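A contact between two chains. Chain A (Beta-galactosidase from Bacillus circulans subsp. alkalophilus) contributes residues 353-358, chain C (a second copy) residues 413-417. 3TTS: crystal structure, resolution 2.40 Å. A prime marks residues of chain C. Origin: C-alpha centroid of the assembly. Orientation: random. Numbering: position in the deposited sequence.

Chain A 353-358: ACEKYH
Chain C 413-417: LSSGP

This contact is a small, water-bridged meeting of two irregular loops, in which no direct hydrogen bond crosses between the stretches and a single ordered water does the polar work. It illustrates how backbone groups of two subunits can be linked by one shared water. Chain A folds through two overlapping type I turns, Ala353 to Lys356 and Glu355 to His358. The second is closed by His358 N to Glu355 O at 3.0 Å, the first by a weak bond from Lys356 N to Ala353 O at 3.5 Å. In chain C, Ser414′ leaves a helix and Ser415′ is extended (phi/psi -133/112); cis peptide bonds precede both Gly416′ and Pro417′. The register sets CA of Cys354 6.1 Å from CA of Ser415′, and CA of Tyr357 6.7 Å from CA of Pro417′, so the numbering rises the same way in both stretches.

The water donates to Cys354 O (2.9 Å) and to Ser415′ O (2.4 Å) and accepts from Tyr357 N (2.8 Å), so it joins three backbone groups whatever side chains they carry. Around it, Tyr357 (chi1 m, chi2 -44°) points its CA-to-CB bond toward chain C and loses the most area, 59 of the 209 Å² buried in total. Its ring presents an edge to Ser414′, with CE2 3.4 Å from OG, while CD2 lies 4.0 Å from Gly416′ O. Ser414′ (chi1 t) lies at this edge with its hydroxyl engaged, OG donating to Gly416′ O at 2.6 Å. Lys356 starts sideways, but chi1 p, chi2 t, chi3 146° and chi4 97° bring its NZ within 4.3 Å of Ser414′ OG. Ser415′ (chi1 p) places OG 3.5 Å from Cys354 O and 3.9 Å from CB of Cys354, whose own chi1 is p. Gly416′ adds no side chain, meeting the tyrosine through its carbonyl.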

# COMPACT_ATOMS: atom_id res chain seq x y z
N ALA A 353 -28.15 -0.85 -2.42
CA ALA A 353 -26.86 -0.21 -2.66
C ALA A 353 -25.79 -1.26 -2.34
O ALA A 353 -25.75 -2.33 -2.98
CB ALA A 353 -26.69 1.02 -1.78
N CYS A 354 -24.98 -1.02 -1.33
CA CYS A 354 -23.81 -1.88 -1.12
C CYS A 354 -24.15 -3.23 -0.48
O CYS A 354 -23.31 -4.11 -0.41
CB CYS A 354 -22.70 -1.16 -0.34
SG CYS A 354 -22.98 -1.08 1.45
N GLU A 355 -25.39 -3.41 -0.05
CA GLU A 355 -25.74 -4.66 0.61
C GLU A 355 -26.65 -5.58 -0.22
O GLU A 355 -27.15 -6.58 0.30
CB GLU A 355 -26.29 -4.38 2.02
CG GLU A 355 -25.17 -4.16 3.04
CD GLU A 355 -25.65 -3.89 4.47
OE1 GLU A 355 -24.79 -3.76 5.37
OE2 GLU A 355 -26.88 -3.79 4.69
N LYS A 356 -26.83 -5.26 -1.50
CA LYS A 356 -27.72 -6.03 -2.37
C LYS A 356 -27.23 -7.45 -2.66
O LYS A 356 -28.03 -8.33 -2.99
CB LYS A 356 -28.00 -5.28 -3.69
CG LYS A 356 -26.77 -5.08 -4.59
CD LYS A 356 -27.07 -4.04 -5.66
CE LYS A 356 -25.85 -3.20 -6.03
NZ LYS A 356 -25.19 -3.73 -7.24
N TYR A 357 -25.92 -7.67 -2.54
CA TYR A 357 -25.38 -9.03 -2.67
C TYR A 357 -24.95 -9.60 -1.32
O TYR A 357 -24.08 -10.46 -1.24
CB TYR A 357 -24.26 -9.08 -3.72
CG TYR A 357 -24.76 -8.47 -5.00
CD1 TYR A 357 -26.04 -8.76 -5.47
CD2 TYR A 357 -24.00 -7.53 -5.69
CE1 TYR A 357 -26.53 -8.17 -6.60
CE2 TYR A 357 -24.48 -6.92 -6.83
CZ TYR A 357 -25.75 -7.25 -7.28
OH TYR A 357 -26.25 -6.67 -8.41
N HIS A 358 -25.57 -9.09 -0.25
CA HIS A 358 -25.50 -9.72 1.06
C HIS A 358 -26.70 -10.67 1.21
O HIS A 358 -27.82 -10.34 0.79
CB HIS A 358 -25.53 -8.68 2.18
CG HIS A 358 -25.40 -9.28 3.54
ND1 HIS A 358 -24.27 -9.14 4.31
CD2 HIS A 358 -26.25 -10.05 4.26
CE1 HIS A 358 -24.43 -9.79 5.45
NE2 HIS A 358 -25.62 -10.35 5.44
N LEU C 413 -17.63 -1.20 -9.17
CA LEU C 413 -18.08 -0.54 -7.94
C LEU C 413 -18.76 -1.54 -6.99
O LEU C 413 -18.81 -1.33 -5.77
CB LEU C 413 -19.00 0.64 -8.25
CG LEU C 413 -18.32 1.88 -8.84
CD1 LEU C 413 -19.34 2.82 -9.47
CD2 LEU C 413 -17.47 2.62 -7.81
N SER C 414 -19.27 -2.63 -7.56
CA SER C 414 -20.01 -3.62 -6.80
C SER C 414 -19.21 -4.19 -5.62
O SER C 414 -18.00 -4.36 -5.69
CB SER C 414 -20.44 -4.77 -7.72
OG SER C 414 -21.31 -5.66 -7.05
N SER C 415 -19.91 -4.50 -4.54
CA SER C 415 -19.31 -5.28 -3.47
C SER C 415 -20.25 -6.40 -3.05
O SER C 415 -21.32 -6.11 -2.53
CB SER C 415 -19.03 -4.39 -2.25
OG SER C 415 -20.15 -3.61 -1.91
N GLY C 416 -19.91 -7.66 -3.31
CA GLY C 416 -18.86 -8.08 -4.20
C GLY C 416 -19.56 -8.57 -5.46
O GLY C 416 -20.07 -7.75 -6.22
N PRO C 417 -19.65 -9.91 -5.67
CA PRO C 417 -19.34 -11.08 -4.83
C PRO C 417 -17.89 -11.56 -4.82
O PRO C 417 -17.59 -12.48 -4.05
CB PRO C 417 -20.18 -12.17 -5.48
CG PRO C 417 -20.10 -11.84 -6.92
CD PRO C 417 -20.17 -10.33 -6.98
O HOH W 1 -23.74 -5.98 -2.64